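Long-range contact in L-asparaginase I (Vibrio cholerae, PDB 2OCD), which probably catalyses the hydrolysis of L-asparagine to L-aspartate and ammonium, working as a homotetramer: residues Ala9-Thr14 / His52-Leu57. Residues are numbered along the deposited sequence; the frame is centred on the assembly and turned at random.
Sequences AYTGGT and HEYDPL. With ACT (acetate ion), chain F.
Tyr10 makes two parallel-strand hydrogen bonds with the neighbouring strand: its N donates to His52 O (3.0 Å) and its O accepts from Tyr54 N (3.0 Å), the two straddling Glu53. On one face of the sheet the Tyr10 ring, with CG anti to the backbone N (chi1 175°), runs alongside the extended Glu53 chain, Tyr10 CD2 lying 3.8 Å from Glu53 CG. Leu57 CD1 sits over a face of the same ring, a CH-pi contact 4.2 Å from its centroid. This is the edge of the N-terminal domain's sheet: strand 48-58 is outermost within the chain, and strand 5-12 leads into the loop of Thr14, the predicted nucleophile. Tyr10 OH donates to Gly13 O in that loop (3.0 Å), in the plane of the ring. Tyr54 packs beside Thr11, whose CG2 stands over the ring 4.0 Å from its centroid; Ala9 CB touches Tyr54 CE1 (3.9 Å). The polar ends are held by other parts of the chain, Tyr54 OH by Asp74 of helix 65-78, Thr11 OG1 by Leu88 O and Glu53 OE1 by Phe30 N. An acetate, probably from crystallisation and doubtful in its exact pose, has OXT over the opposite face of Tyr54 and O accepting from His52 NE2.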
ATOM      1  N   ALA B   9     -29.390 -16.659  -6.143  1.00 15.21           N
ATOM      2  CA  ALA B   9     -29.274 -17.745  -7.089  1.00 14.85           C
ATOM      3  C   ALA B   9     -27.942 -18.465  -6.799  1.00 15.19           C
ATOM      4  O   ALA B   9     -26.861 -17.901  -7.052  1.00 15.06           O
ATOM      5  CB  ALA B   9     -29.280 -17.169  -8.491  1.00 13.60           C
ATOM      6  N   TYR B  10     -28.004 -19.669  -6.217  1.00 15.13           N
ATOM      7  CA  TYR B  10     -26.767 -20.460  -5.936  1.00 14.78           C
ATOM      8  C   TYR B  10     -26.537 -21.278  -7.145  1.00 14.69           C
ATOM      9  O   TYR B  10     -27.129 -22.337  -7.293  1.00 15.26           O
ATOM     10  CB  TYR B  10     -26.878 -21.367  -4.688  1.00 14.70           C
ATOM     11  CG  TYR B  10     -25.689 -22.264  -4.455  1.00 14.27           C
ATOM     12  CD1 TYR B  10     -24.388 -21.797  -4.649  1.00 18.07           C
ATOM     13  CD2 TYR B  10     -25.843 -23.560  -4.022  1.00 13.96           C
ATOM     14  CE1 TYR B  10     -23.276 -22.607  -4.435  1.00 14.72           C
ATOM     15  CE2 TYR B  10     -24.740 -24.389  -3.803  1.00 13.83           C
ATOM     16  CZ  TYR B  10     -23.464 -23.911  -4.005  1.00 15.71           C
ATOM     17  OH  TYR B  10     -22.343 -24.741  -3.838  1.00 15.66           O
ATOM     18  N   THR B  11     -25.701 -20.763  -8.028  1.00 14.40           N
ATOM     19  CA  THR B  11     -25.466 -21.373  -9.317  1.00 14.74           C
ATOM     20  C   THR B  11     -24.422 -22.484  -9.205  1.00 15.03           C
ATOM     21  O   THR B  11     -24.420 -23.444  -9.984  1.00 15.29           O
ATOM     22  CB  THR B  11     -24.993 -20.326 -10.288  1.00 14.19           C
ATOM     23  OG1 THR B  11     -23.664 -19.933  -9.949  1.00 15.08           O
ATOM     24  CG2 THR B  11     -25.907 -19.094 -10.213  1.00 14.80           C
ATOM     25  N   GLY B  12     -23.552 -22.347  -8.215  1.00 15.25           N
ATOM     26  CA  GLY B  12     -22.392 -23.228  -8.044  1.00 15.35           C
ATOM     27  C   GLY B  12     -21.259 -22.568  -7.247  1.00 15.18           C
ATOM     28  O   GLY B  12     -21.348 -21.403  -6.790  1.00 14.92           O
ATOM     29  N   GLY B  13     -20.191 -23.320  -7.076  1.00 14.70           N
ATOM     30  CA  GLY B  13     -18.978 -22.785  -6.491  1.00 15.17           C
ATOM     31  C   GLY B  13     -18.776 -23.165  -5.053  1.00 15.68           C
ATOM     32  O   GLY B  13     -19.728 -23.427  -4.334  1.00 15.50           O
ATOM     33  N   THR B  14     -17.505 -23.175  -4.665  1.00 16.55           N
ATOM     34  CA  THR B  14     -17.037 -23.534  -3.326  1.00 17.43           C
ATOM     35  C   THR B  14     -17.908 -23.045  -2.130  1.00 17.94           C
ATOM     36  O   THR B  14     -17.990 -23.714  -1.108  1.00 17.94           O
ATOM     37  CB  THR B  14     -15.545 -23.011  -3.134  1.00 17.48           C
ATOM     38  OG1 THR B  14     -14.746 -23.351  -4.287  1.00 17.37           O
ATOM     39  CG2 THR B  14     -14.910 -23.589  -1.873  1.00 16.44           C
ATOM     40  N   HIS B  52     -32.561 -19.995  -4.399  1.00 15.98           N
ATOM     41  CA  HIS B  52     -32.786 -21.101  -5.293  1.00 16.58           C
ATOM     42  C   HIS B  52     -31.457 -21.749  -5.610  1.00 17.49           C
ATOM     43  O   HIS B  52     -30.578 -21.118  -6.140  1.00 18.25           O
ATOM     44  CB  HIS B  52     -33.386 -20.604  -6.630  1.00 17.11           C
ATOM     45  CG  HIS B  52     -33.453 -21.655  -7.706  1.00 16.93           C
ATOM     46  ND1 HIS B  52     -34.107 -22.858  -7.540  1.00 16.92           N
ATOM     47  CD2 HIS B  52     -32.952 -21.677  -8.964  1.00 18.54           C
ATOM     48  CE1 HIS B  52     -34.009 -23.571  -8.652  1.00 20.15           C
ATOM     49  NE2 HIS B  52     -33.308 -22.881  -9.533  1.00 17.19           N
ATOM     50  N   GLU B  53     -31.308 -23.022  -5.307  1.00 18.39           N
ATOM     51  CA  GLU B  53     -30.108 -23.750  -5.717  1.00 18.95           C
ATOM     52  C   GLU B  53     -30.319 -24.368  -7.106  1.00 18.24           C
ATOM     53  O   GLU B  53     -31.349 -25.007  -7.372  1.00 18.53           O
ATOM     54  CB  GLU B  53     -29.749 -24.836  -4.701  1.00 19.01           C
ATOM     55  CG  GLU B  53     -28.717 -25.783  -5.233  1.00 20.39           C
ATOM     56  CD  GLU B  53     -28.130 -26.701  -4.181  1.00 21.72           C
ATOM     57  OE1 GLU B  53     -28.415 -26.544  -2.969  1.00 25.37           O
ATOM     58  OE2 GLU B  53     -27.345 -27.586  -4.584  1.00 24.46           O
ATOM     59  N   TYR B  54     -29.334 -24.199  -7.973  1.00 17.53           N
ATOM     60  CA  TYR B  54     -29.466 -24.626  -9.364  1.00 17.58           C
ATOM     61  C   TYR B  54     -29.357 -26.138  -9.373  1.00 18.78           C
ATOM     62  O   TYR B  54     -28.683 -26.715  -8.494  1.00 18.97           O
ATOM     63  CB  TYR B  54     -28.398 -23.979 -10.273  1.00 16.70           C
ATOM     64  CG  TYR B  54     -28.749 -22.615 -10.788  1.00 14.34           C
ATOM     65  CD1 TYR B  54     -29.482 -21.740 -10.031  1.00 14.47           C
ATOM     66  CD2 TYR B  54     -28.333 -22.203 -12.016  1.00 13.50           C
ATOM     67  CE1 TYR B  54     -29.810 -20.497 -10.495  1.00 16.59           C
ATOM     68  CE2 TYR B  54     -28.655 -20.960 -12.509  1.00 13.46           C
ATOM     69  CZ  TYR B  54     -29.395 -20.103 -11.752  1.00 16.04           C
ATOM     70  OH  TYR B  54     -29.748 -18.840 -12.222  1.00 14.96           O
ATOM     71  N   ASP B  55     -30.052 -26.761 -10.328  1.00 19.43           N
ATOM     72  CA  ASP B  55     -30.093 -28.206 -10.466  1.00 20.18           C
ATOM     73  C   ASP B  55     -30.188 -28.534 -11.970  1.00 20.73           C
ATOM     74  O   ASP B  55     -31.274 -28.625 -12.532  1.00 21.48           O
ATOM     75  CB  ASP B  55     -31.281 -28.787  -9.655  1.00 20.39           C
ATOM     76  CG  ASP B  55     -31.322 -30.320  -9.667  1.00 20.38           C
ATOM     77  OD1 ASP B  55     -30.326 -30.938 -10.109  1.00 21.03           O
ATOM     78  OD2 ASP B  55     -32.349 -30.906  -9.231  1.00 21.22           O
ATOM     79  N   PRO B  56     -29.054 -28.794 -12.609  1.00 21.12           N
ATOM     80  CA  PRO B  56     -27.821 -29.188 -11.939  1.00 21.26           C
ATOM     81  C   PRO B  56     -26.999 -27.964 -11.543  1.00 21.57           C
ATOM     82  O   PRO B  56     -27.158 -26.887 -12.107  1.00 20.82           O
ATOM     83  CB  PRO B  56     -27.104 -30.003 -12.999  1.00 21.14           C
ATOM     84  CG  PRO B  56     -27.563 -29.336 -14.349  1.00 20.93           C
ATOM     85  CD  PRO B  56     -28.877 -28.640 -14.067  1.00 21.08           C
ATOM     86  N   LEU B  57     -26.153 -28.163 -10.554  1.00 22.36           N
ATOM     87  CA  LEU B  57     -25.198 -27.163 -10.093  1.00 23.44           C
ATOM     88  C   LEU B  57     -24.161 -26.948 -11.191  1.00 23.51           C
ATOM     89  O   LEU B  57     -23.843 -27.862 -11.948  1.00 24.50           O
ATOM     90  CB  LEU B  57     -24.494 -27.681  -8.845  1.00 22.97           C
ATOM     91  CG  LEU B  57     -24.094 -26.698  -7.761  1.00 23.68           C
ATOM     92  CD1 LEU B  57     -25.259 -25.872  -7.262  1.00 22.40           C
ATOM     93  CD2 LEU B  57     -23.509 -27.526  -6.613  1.00 25.24           C
TER
HETATM   94  C   ACT F 602     -32.746 -22.866 -12.706  1.00 54.67           C
HETATM   95  O   ACT F 602     -32.495 -23.974 -12.148  1.00 54.95           O
HETATM   96  OXT ACT F 602     -31.863 -22.465 -13.496  1.00 54.53           O
HETATM   97  CH3 ACT F 602     -34.007 -22.069 -12.474  1.00 54.31           C